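Local atomic coordinates of DyP (Bjerkandera adusta, PDB entry 3VXJ), a protein that binds heme b and, as a dye-decolorizing peroxidase, probably uses hydrogen peroxide to oxidise dyes and phenolic compounds. Residues 371-376 / 391-397; 97-101 / 367-372; 259-263 / 303-309. The contacts are given in a common frame with arbitrary orientation. Numbering follows the deposited sequence.

Interaction 1: 371-376 / 391-397. With HEM (protoporphyrin IX containing Fe), chain B.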
# COMPACT_ATOMS: atom_id res chain seq x y z
N GLN A 371 1.04 2.28 -10.68
CA GLN A 371 1.65 1.06 -11.18
C GLN A 371 1.93 1.11 -12.69
O GLN A 371 3.06 0.88 -13.14
CB GLN A 371 0.76 -0.15 -10.88
CG GLN A 371 1.39 -1.49 -11.28
CD GLN A 371 2.62 -1.81 -10.45
OE1 GLN A 371 2.55 -1.87 -9.22
NE2 GLN A 371 3.77 -1.97 -11.11
N ILE A 372 0.88 1.38 -13.47
CA ILE A 372 0.96 1.26 -14.92
C ILE A 372 1.55 2.52 -15.55
O ILE A 372 2.60 2.47 -16.20
CB ILE A 372 -0.40 0.95 -15.54
CG1 ILE A 372 -0.94 -0.39 -15.02
CG2 ILE A 372 -0.29 0.91 -17.07
CD1 ILE A 372 -2.32 -0.75 -15.54
N ASN A 373 0.86 3.64 -15.37
CA ASN A 373 1.24 4.88 -16.04
C ASN A 373 2.59 5.39 -15.61
O ASN A 373 3.28 6.06 -16.39
CB ASN A 373 0.20 5.97 -15.80
CG ASN A 373 -1.18 5.59 -16.28
OD1 ASN A 373 -1.75 4.59 -15.85
ND2 ASN A 373 -1.73 6.40 -17.17
N TRP A 374 2.97 5.08 -14.38
CA TRP A 374 4.17 5.63 -13.79
C TRP A 374 5.29 4.60 -13.59
O TRP A 374 6.28 4.63 -14.32
CB TRP A 374 3.84 6.38 -12.50
CG TRP A 374 3.06 7.66 -12.75
CD1 TRP A 374 2.86 8.29 -13.95
CD2 TRP A 374 2.40 8.45 -11.76
NE1 TRP A 374 2.12 9.44 -13.76
CE2 TRP A 374 1.82 9.55 -12.43
CE3 TRP A 374 2.23 8.33 -10.38
CZ2 TRP A 374 1.10 10.53 -11.76
CZ3 TRP A 374 1.51 9.30 -9.71
CH2 TRP A 374 0.95 10.40 -10.41
N ALA A 375 5.12 3.68 -12.64
CA ALA A 375 6.18 2.72 -12.32
C ALA A 375 6.63 1.86 -13.51
O ALA A 375 7.81 1.62 -13.68
CB ALA A 375 5.76 1.85 -11.14
N ASN A 376 5.67 1.38 -14.30
CA ASN A 376 5.94 0.51 -15.45
C ASN A 376 6.39 1.24 -16.71
O ASN A 376 6.70 0.61 -17.73
CB ASN A 376 4.70 -0.31 -15.82
CG ASN A 376 4.36 -1.38 -14.79
OD1 ASN A 376 5.06 -1.57 -13.79
ND2 ASN A 376 3.24 -2.06 -15.02
N GLU A 391 10.72 1.37 -12.53
CA GLU A 391 10.88 1.52 -11.10
C GLU A 391 11.45 0.19 -10.53
O GLU A 391 10.85 -0.87 -10.74
CB GLU A 391 9.53 1.87 -10.48
CG GLU A 391 9.61 2.50 -9.10
CD GLU A 391 9.93 1.50 -8.03
OE1 GLU A 391 9.00 0.75 -7.63
OE2 GLU A 391 11.10 1.46 -7.57
N PRO A 392 12.61 0.25 -9.86
CA PRO A 392 13.29 -1.00 -9.48
C PRO A 392 12.61 -1.86 -8.42
O PRO A 392 12.88 -3.06 -8.38
CB PRO A 392 14.66 -0.52 -8.98
CG PRO A 392 14.43 0.91 -8.56
CD PRO A 392 13.44 1.43 -9.57
N ILE A 393 11.75 -1.28 -7.58
CA ILE A 393 11.10 -2.06 -6.53
C ILE A 393 9.86 -2.79 -7.05
O ILE A 393 9.78 -4.02 -6.91
CB ILE A 393 10.80 -1.18 -5.29
CG1 ILE A 393 12.08 -0.48 -4.79
CG2 ILE A 393 10.15 -2.00 -4.16
CD1 ILE A 393 13.31 -1.39 -4.59
N ILE A 394 8.92 -2.07 -7.65
CA ILE A 394 7.67 -2.72 -8.11
C ILE A 394 7.34 -2.54 -9.60
O ILE A 394 6.31 -3.00 -10.05
CB ILE A 394 6.42 -2.43 -7.20
CG1 ILE A 394 6.29 -0.95 -6.84
CG2 ILE A 394 6.48 -3.30 -5.93
CD1 ILE A 394 5.70 -0.10 -7.95
N GLY A 395 8.21 -1.89 -10.37
CA GLY A 395 7.98 -1.80 -11.82
C GLY A 395 8.03 -3.17 -12.46
O GLY A 395 8.89 -3.99 -12.13
N GLN A 396 7.13 -3.45 -13.40
CA GLN A 396 7.03 -4.82 -13.93
C GLN A 396 7.39 -5.07 -15.39
O GLN A 396 7.48 -6.22 -15.83
CB GLN A 396 5.71 -5.46 -13.52
CG GLN A 396 5.68 -5.74 -12.03
CD GLN A 396 4.58 -6.66 -11.62
OE1 GLN A 396 4.83 -7.72 -11.04
NE2 GLN A 396 3.34 -6.28 -11.91
N THR A 397 7.59 -3.99 -16.13
CA THR A 397 7.96 -4.04 -17.54
C THR A 397 9.33 -4.67 -17.71
O THR A 397 10.26 -4.38 -16.94
CB THR A 397 8.01 -2.60 -18.06
OG1 THR A 397 6.78 -1.94 -17.73
CG2 THR A 397 8.26 -2.54 -19.56
CHA HEM B . 6.19 4.78 -0.39
CHB HEM B . 7.91 0.29 0.13
CHC HEM B . 4.77 -1.34 -3.17
CHD HEM B . 3.01 3.13 -3.69
C1A HEM B . 6.95 3.72 0.01
C2A HEM B . 8.06 3.78 0.93
C3A HEM B . 8.54 2.53 1.07
C4A HEM B . 7.73 1.65 0.26
CMA HEM B . 9.73 2.07 1.94
CAA HEM B . 8.61 5.08 1.56
CBA HEM B . 7.95 5.50 2.88
CGA HEM B . 6.55 6.04 2.72
O1A HEM B . 6.36 7.16 2.19
O2A HEM B . 5.60 5.34 3.17
C1B HEM B . 7.20 -0.55 -0.70
C2B HEM B . 7.41 -1.98 -0.83
C3B HEM B . 6.53 -2.43 -1.75
C4B HEM B . 5.75 -1.30 -2.20
CMB HEM B . 8.48 -2.77 -0.05
CAB HEM B . 6.32 -3.88 -2.24
CBB HEM B . 6.67 -4.94 -1.50
C1C HEM B . 4.06 -0.26 -3.62
C2C HEM B . 3.07 -0.29 -4.69
C3C HEM B . 2.59 0.95 -4.84
C4C HEM B . 3.27 1.80 -3.87
CMC HEM B . 2.67 -1.56 -5.46
CAC HEM B . 1.52 1.47 -5.83
CBC HEM B . 1.42 1.00 -7.08
C1D HEM B . 3.66 3.95 -2.80
C2D HEM B . 3.29 5.33 -2.57
C3D HEM B . 4.28 5.84 -1.57
C4D HEM B . 5.15 4.73 -1.28
CMD HEM B . 2.15 6.15 -3.19
CAD HEM B . 4.30 7.27 -1.02
CBD HEM B . 5.02 8.14 -2.05
CGD HEM B . 5.06 9.58 -1.62
O1D HEM B . 6.18 10.17 -1.63
O2D HEM B . 3.99 10.16 -1.29
NA HEM B . 6.80 2.42 -0.39
NB HEM B . 6.20 -0.16 -1.58
NC HEM B . 4.18 1.03 -3.18
ND HEM B . 4.75 3.62 -2.00
FE HEM B . 5.53 1.73 -1.84
O HOH W 1 4.26 1.43 -0.34
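One amide side chain, that of Gln371, ties a helix to an irregular loop and to Asn376, just past the helix. Gln371 NE2 donates to Ile394 O (2.9 Å) and to Asn376 OD1 (3.0 Å). Asn376 OD1 in turn accepts from the backbone N of Gln396 (2.8 Å). Two further bonds use the last helical residue and the one after it: Glu391 N reaches Ala375 O at 3.1 Å, and Thr397 OG1 donates to Asn376 O at 2.6 Å. The helix closes with a wider, pi-type turn, in which Asn376 N bonds Gln371 O (2.9 Å). This is the proximal side of the heme in a DyP-type peroxidase. Glu391 OE1 is hydrogen-bonded to ND1 of His308, the axial iron ligand, and accepts from Ile394 N (2.8 Å); Glu391 OE2 takes Ile393 N (2.8 Å). Both carboxylate oxygens are thus held by the loop. Ile394 CD1 packs on Ala375 CB (3.7 Å) and Ile394 CG2 on HEM CAB (3.7 Å). At Gly395, a CB would clash with Glu391 O.

Interaction 2: 97-101 / 367-372. With HEM (protoporphyrin IX containing Fe), chain B.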
# COMPACT_ATOMS: atom_id res chain seq x y z
N ASP A 97 -7.29 -8.11 -14.31
CA ASP A 97 -6.52 -6.90 -14.56
C ASP A 97 -5.02 -7.15 -14.39
O ASP A 97 -4.21 -6.26 -14.68
CB ASP A 97 -6.97 -5.79 -13.60
CG ASP A 97 -6.61 -4.38 -14.08
OD1 ASP A 97 -6.60 -4.13 -15.31
OD2 ASP A 97 -6.35 -3.52 -13.21
N ALA A 98 -4.64 -8.34 -13.92
CA ALA A 98 -3.28 -8.59 -13.45
C ALA A 98 -2.24 -8.46 -14.56
O ALA A 98 -1.16 -7.89 -14.36
CB ALA A 98 -3.20 -9.93 -12.76
N ALA A 99 -2.57 -8.96 -15.75
CA ALA A 99 -1.65 -8.84 -16.87
C ALA A 99 -1.40 -7.36 -17.22
O ALA A 99 -0.28 -6.99 -17.57
CB ALA A 99 -2.16 -9.62 -18.08
N ASN A 100 -2.43 -6.52 -17.11
CA ASN A 100 -2.27 -5.09 -17.35
C ASN A 100 -1.30 -4.45 -16.38
O ASN A 100 -0.60 -3.51 -16.74
CB ASN A 100 -3.60 -4.35 -17.29
CG ASN A 100 -4.56 -4.79 -18.36
OD1 ASN A 100 -4.17 -5.02 -19.51
ND2 ASN A 100 -5.82 -4.90 -18.00
N LEU A 101 -1.28 -4.96 -15.15
CA LEU A 101 -0.36 -4.47 -14.12
C LEU A 101 1.07 -4.92 -14.36
O LEU A 101 1.99 -4.39 -13.75
CB LEU A 101 -0.82 -4.90 -12.72
CG LEU A 101 -2.24 -4.52 -12.29
CD1 LEU A 101 -2.64 -5.24 -11.00
CD2 LEU A 101 -2.36 -3.00 -12.12
N PHE A 367 -3.70 3.45 -7.06
CA PHE A 367 -2.89 2.25 -7.27
C PHE A 367 -2.55 1.99 -8.74
O PHE A 367 -1.39 1.78 -9.09
CB PHE A 367 -3.62 1.03 -6.70
CG PHE A 367 -3.02 -0.27 -7.14
CD1 PHE A 367 -1.76 -0.67 -6.69
CD2 PHE A 367 -3.68 -1.08 -8.07
CE1 PHE A 367 -1.19 -1.86 -7.14
CE2 PHE A 367 -3.12 -2.27 -8.51
CZ PHE A 367 -1.87 -2.66 -8.05
N ARG A 368 -3.57 1.93 -9.58
CA ARG A 368 -3.37 1.47 -10.94
C ARG A 368 -2.56 2.46 -11.78
O ARG A 368 -1.76 2.07 -12.62
CB ARG A 368 -4.71 1.16 -11.59
CG ARG A 368 -4.62 0.34 -12.83
CD ARG A 368 -6.03 -0.07 -13.23
NE ARG A 368 -6.05 -0.99 -14.36
CZ ARG A 368 -5.97 -0.64 -15.64
NH1 ARG A 368 -5.88 0.64 -15.98
NH2 ARG A 368 -6.00 -1.57 -16.58
N PHE A 369 -2.79 3.76 -11.53
CA PHE A 369 -2.05 4.83 -12.22
C PHE A 369 -0.59 4.83 -11.80
O PHE A 369 0.31 4.95 -12.63
CB PHE A 369 -2.70 6.17 -11.90
CG PHE A 369 -2.53 7.21 -12.97
CD1 PHE A 369 -3.46 7.33 -13.98
CD2 PHE A 369 -1.45 8.08 -12.95
CE1 PHE A 369 -3.33 8.29 -14.97
CE2 PHE A 369 -1.30 9.04 -13.95
CZ PHE A 369 -2.25 9.14 -14.95
N GLN A 370 -0.36 4.69 -10.49
CA GLN A 370 0.99 4.59 -9.94
C GLN A 370 1.74 3.40 -10.50
O GLN A 370 2.94 3.49 -10.80
CB GLN A 370 0.91 4.53 -8.42
CG GLN A 370 0.36 5.81 -7.82
CD GLN A 370 -0.13 5.62 -6.41
OE1 GLN A 370 0.21 4.65 -5.73
NE2 GLN A 370 -0.96 6.55 -5.95
N GLN A 371 1.04 2.28 -10.68
CA GLN A 371 1.65 1.06 -11.18
C GLN A 371 1.93 1.11 -12.69
O GLN A 371 3.06 0.88 -13.14
CB GLN A 371 0.76 -0.15 -10.88
CG GLN A 371 1.39 -1.49 -11.28
CD GLN A 371 2.62 -1.81 -10.45
OE1 GLN A 371 2.55 -1.87 -9.22
NE2 GLN A 371 3.77 -1.97 -11.11
N ILE A 372 0.88 1.38 -13.47
CA ILE A 372 0.96 1.26 -14.92
C ILE A 372 1.55 2.52 -15.55
O ILE A 372 2.60 2.47 -16.20
CB ILE A 372 -0.40 0.95 -15.54
CG1 ILE A 372 -0.94 -0.39 -15.02
CG2 ILE A 372 -0.29 0.91 -17.07
CD1 ILE A 372 -2.32 -0.75 -15.54
CHA HEM B . 6.19 4.78 -0.39
CHB HEM B . 7.91 0.29 0.13
CHC HEM B . 4.77 -1.34 -3.17
CHD HEM B . 3.01 3.13 -3.69
C1A HEM B . 6.95 3.72 0.01
C2A HEM B . 8.06 3.78 0.93
C3A HEM B . 8.54 2.53 1.07
C4A HEM B . 7.73 1.65 0.26
CMA HEM B . 9.73 2.07 1.94
CAA HEM B . 8.61 5.08 1.56
CBA HEM B . 7.95 5.50 2.88
CGA HEM B . 6.55 6.04 2.72
O1A HEM B . 6.36 7.16 2.19
O2A HEM B . 5.60 5.34 3.17
C1B HEM B . 7.20 -0.55 -0.70
C2B HEM B . 7.41 -1.98 -0.83
C3B HEM B . 6.53 -2.43 -1.75
C4B HEM B . 5.75 -1.30 -2.20
CMB HEM B . 8.48 -2.77 -0.05
CAB HEM B . 6.32 -3.88 -2.24
CBB HEM B . 6.67 -4.94 -1.50
C1C HEM B . 4.06 -0.26 -3.62
C2C HEM B . 3.07 -0.29 -4.69
C3C HEM B . 2.59 0.95 -4.84
C4C HEM B . 3.27 1.80 -3.87
CMC HEM B . 2.67 -1.56 -5.46
CAC HEM B . 1.52 1.47 -5.83
CBC HEM B . 1.42 1.00 -7.08
C1D HEM B . 3.66 3.95 -2.80
C2D HEM B . 3.29 5.33 -2.57
C3D HEM B . 4.28 5.84 -1.57
C4D HEM B . 5.15 4.73 -1.28
CMD HEM B . 2.15 6.15 -3.19
CAD HEM B . 4.30 7.27 -1.02
CBD HEM B . 5.02 8.14 -2.05
CGD HEM B . 5.06 9.58 -1.62
O1D HEM B . 6.18 10.17 -1.63
O2D HEM B . 3.99 10.16 -1.29
NA HEM B . 6.80 2.42 -0.39
NB HEM B . 6.20 -0.16 -1.58
NC HEM B . 4.18 1.03 -3.18
ND HEM B . 4.75 3.62 -2.00
FE HEM B . 5.53 1.73 -1.84
O HOH W 1 4.26 1.43 -0.34
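This is a helix-to-helix contact that combines a buried leucine with a salt bridge. It joins the short, weakly bonded helix 98-101, in the N-terminal half of the chain, to helix 367-375, which borders the heme in the C-terminal half. DyP-type peroxidases carry two ferredoxin-like halves, and this contact links parts of both. Leu101 enters as a knob into a hole formed by Phe367, Arg368, Gln371 and Ile372. Leu101 CD2 lies 3.8 Å from Phe367 CE2, 4.1 Å from Arg368 CG and 4.1 Å from Ile372 CD1. Ile372 CD1 also comes within 3.5 Å of Asn100 O. The Leu101 packing continues inward through Phe367 to the heme edge. There Phe367 O and Gln371 OE1 lie 3.5 and 3.8 Å from HEM CBC, and Gln370 OE1 lies 3.4 Å from HEM CAC. Gln371 NE2 is hydrogen-bonded to Ile394 O. Beside the apolar patch, Arg368 makes a two-point salt bridge. Arg368 NE donates to Asp97 OD2 (2.8 Å) and Arg368 NH2 to Asp97 OD1 (2.9 Å). Asn100 ND2 adds a bond to Asp97 OD1 (2.9 Å), and Tyr427 of strand 420-430 bonds OD2. The Asp97 carboxylate balances the charge of Arg368, and its two-point pairing fixes the orientation of the guanidinium.

Interaction 3: 259-263 / 303-309. With HEM (protoporphyrin IX containing Fe), chain B.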
# COMPACT_ATOMS: atom_id res chain seq x y z
N ARG A 259 18.93 4.82 -3.17
CA ARG A 259 18.71 5.37 -4.51
C ARG A 259 17.54 4.68 -5.21
O ARG A 259 16.79 5.31 -5.97
CB ARG A 259 20.00 5.23 -5.34
CG ARG A 259 21.17 6.06 -4.83
CD ARG A 259 20.99 7.52 -5.12
NE ARG A 259 21.22 7.80 -6.54
CZ ARG A 259 21.16 9.01 -7.08
NH1 ARG A 259 20.88 10.06 -6.32
NH2 ARG A 259 21.39 9.17 -8.37
N MET A 260 17.38 3.38 -4.96
CA MET A 260 16.27 2.63 -5.54
C MET A 260 14.94 3.07 -4.95
O MET A 260 13.93 3.16 -5.68
CB MET A 260 16.49 1.12 -5.34
CG MET A 260 17.66 0.60 -6.15
SD MET A 260 18.31 -0.99 -5.59
CE MET A 260 17.06 -2.09 -6.22
N PHE A 261 14.91 3.35 -3.65
CA PHE A 261 13.66 3.74 -2.99
C PHE A 261 13.35 5.22 -3.06
O PHE A 261 12.17 5.61 -3.12
CB PHE A 261 13.63 3.28 -1.53
CG PHE A 261 13.06 1.91 -1.36
CD1 PHE A 261 11.68 1.72 -1.35
CD2 PHE A 261 13.89 0.80 -1.24
CE1 PHE A 261 11.14 0.44 -1.22
CE2 PHE A 261 13.35 -0.48 -1.10
CZ PHE A 261 11.98 -0.65 -1.08
N GLY A 262 14.39 6.04 -3.04
CA GLY A 262 14.25 7.49 -2.85
C GLY A 262 14.27 7.92 -1.39
O GLY A 262 14.14 9.12 -1.09
N ARG A 263 14.44 6.96 -0.47
CA ARG A 263 14.63 7.22 0.96
C ARG A 263 15.66 6.24 1.48
O ARG A 263 15.75 5.11 1.02
CB ARG A 263 13.33 7.01 1.74
CG ARG A 263 12.23 8.01 1.48
CD ARG A 263 11.08 7.78 2.44
NE ARG A 263 9.99 8.71 2.17
CZ ARG A 263 9.85 9.92 2.70
NH1 ARG A 263 10.69 10.38 3.63
NH2 ARG A 263 8.81 10.67 2.32
N CYS A 303 18.36 12.74 -6.57
CA CYS A 303 17.42 11.61 -6.59
C CYS A 303 17.26 11.10 -8.01
O CYS A 303 17.03 11.90 -8.92
CB CYS A 303 16.04 12.04 -6.06
SG CYS A 303 14.87 10.69 -5.81
N PRO A 304 17.36 9.76 -8.23
CA PRO A 304 17.04 9.26 -9.58
C PRO A 304 15.61 9.59 -10.00
O PRO A 304 14.72 9.72 -9.14
CB PRO A 304 17.21 7.74 -9.45
CG PRO A 304 18.09 7.55 -8.22
CD PRO A 304 17.67 8.65 -7.30
N PHE A 305 15.39 9.72 -11.30
CA PHE A 305 14.04 9.97 -11.81
C PHE A 305 13.11 8.79 -11.53
O PHE A 305 11.90 8.98 -11.37
CB PHE A 305 14.05 10.26 -13.31
CG PHE A 305 14.86 11.46 -13.71
CD1 PHE A 305 14.74 12.67 -13.02
CD2 PHE A 305 15.72 11.40 -14.81
CE1 PHE A 305 15.49 13.79 -13.41
CE2 PHE A 305 16.47 12.50 -15.19
CZ PHE A 305 16.35 13.70 -14.49
N GLY A 306 13.67 7.58 -11.46
CA GLY A 306 12.91 6.34 -11.36
C GLY A 306 12.86 5.67 -9.98
O GLY A 306 12.40 4.53 -9.88
N ALA A 307 13.31 6.36 -8.93
CA ALA A 307 13.20 5.87 -7.56
C ALA A 307 11.74 5.60 -7.18
O ALA A 307 10.83 6.32 -7.62
CB ALA A 307 13.83 6.86 -6.60
N HIS A 308 11.52 4.59 -6.33
CA HIS A 308 10.18 4.17 -5.95
C HIS A 308 9.26 5.32 -5.58
O HIS A 308 8.18 5.45 -6.17
CB HIS A 308 10.25 3.15 -4.81
CG HIS A 308 8.91 2.62 -4.38
ND1 HIS A 308 8.15 1.78 -5.17
CD2 HIS A 308 8.20 2.81 -3.24
CE1 HIS A 308 7.03 1.49 -4.54
NE2 HIS A 308 7.04 2.09 -3.36
N VAL A 309 9.65 6.14 -4.61
CA VAL A 309 8.72 7.16 -4.12
C VAL A 309 8.48 8.26 -5.15
O VAL A 309 7.39 8.85 -5.18
CB VAL A 309 9.13 7.75 -2.74
CG1 VAL A 309 9.15 6.66 -1.68
CG2 VAL A 309 10.46 8.48 -2.81
CHA HEM B . 6.19 4.78 -0.39
CHB HEM B . 7.91 0.29 0.13
CHC HEM B . 4.77 -1.34 -3.17
CHD HEM B . 3.01 3.13 -3.69
C1A HEM B . 6.95 3.72 0.01
C2A HEM B . 8.06 3.78 0.93
C3A HEM B . 8.54 2.53 1.07
C4A HEM B . 7.73 1.65 0.26
CMA HEM B . 9.73 2.07 1.94
CAA HEM B . 8.61 5.08 1.56
CBA HEM B . 7.95 5.50 2.88
CGA HEM B . 6.55 6.04 2.72
O1A HEM B . 6.36 7.16 2.19
O2A HEM B . 5.60 5.34 3.17
C1B HEM B . 7.20 -0.55 -0.70
C2B HEM B . 7.41 -1.98 -0.83
C3B HEM B . 6.53 -2.43 -1.75
C4B HEM B . 5.75 -1.30 -2.20
CMB HEM B . 8.48 -2.77 -0.05
CAB HEM B . 6.32 -3.88 -2.24
CBB HEM B . 6.67 -4.94 -1.50
C1C HEM B . 4.06 -0.26 -3.62
C2C HEM B . 3.07 -0.29 -4.69
C3C HEM B . 2.59 0.95 -4.84
C4C HEM B . 3.27 1.80 -3.87
CMC HEM B . 2.67 -1.56 -5.46
CAC HEM B . 1.52 1.47 -5.83
CBC HEM B . 1.42 1.00 -7.08
C1D HEM B . 3.66 3.95 -2.80
C2D HEM B . 3.29 5.33 -2.57
C3D HEM B . 4.28 5.84 -1.57
C4D HEM B . 5.15 4.73 -1.28
CMD HEM B . 2.15 6.15 -3.19
CAD HEM B . 4.30 7.27 -1.02
CBD HEM B . 5.02 8.14 -2.05
CGD HEM B . 5.06 9.58 -1.62
O1D HEM B . 6.18 10.17 -1.63
O2D HEM B . 3.99 10.16 -1.29
NA HEM B . 6.80 2.42 -0.39
NB HEM B . 6.20 -0.16 -1.58
NC HEM B . 4.18 1.03 -3.18
ND HEM B . 4.75 3.62 -2.00
FE HEM B . 5.53 1.73 -1.84
O HOH W 1 4.26 1.43 -0.34
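His308 NE2 coordinates HEM FE at 2.2 Å, and water 1 takes the other axial site, 2.0 Å from HEM FE. His308 ND1 bonds Glu391. Across the segments, two backbone hydrogen bonds join the end of helix 249-261 to the start of helix 308-312: His308 N to Met260 O (2.9 Å) and Val309 N to Phe261 O (3.0 Å). A type I beta turn runs from Pro304 to Ala307, and Ala307 is also the N-cap of helix 308-312. Phe261 turns its ring edge to the face of His308 in an offset edge-to-face pair, with centroids 5.7 Å apart. Phe261 CE1 lies 3.5 Å from HEM CHB. Gly262 has positive phi, and a CB there would clash with Val309 CG2. Farther out, Pro304 CD lies over one face of the Arg259 guanidinium, 3.5 Å from Arg259 CZ. That guanidinium bonds backbone carbonyls, including Leu405 O. The first amides of helix 308-312 are thus paired to helix 249-261, consistent with these bonds holding the backbone of the iron ligand in place.

How the interactions relate
Interaction 3 is wholly buried, interaction 1 is mostly so, and interaction 2 is partly buried, with Asn100 exposed. All three touch the heme. Interactions 1 and 2 share Gln371 and Ile372 on helix 367-375, and Asn376 ND2 bonds Leu101 O at 2.9 Å between them. The Glu391-His308 hydrogen bond joins interactions 1 and 3. Interactions 2 and 3 do not touch; their nearest atoms are about 7 Å apart. Chemistry follows place. The salt bridge belongs to the partly exposed contact between the two halves. On the buried proximal side of the heme, interaction 1 mixes amide, hydroxyl and backbone hydrogen bonds, while interaction 3 pairs backbone with backbone.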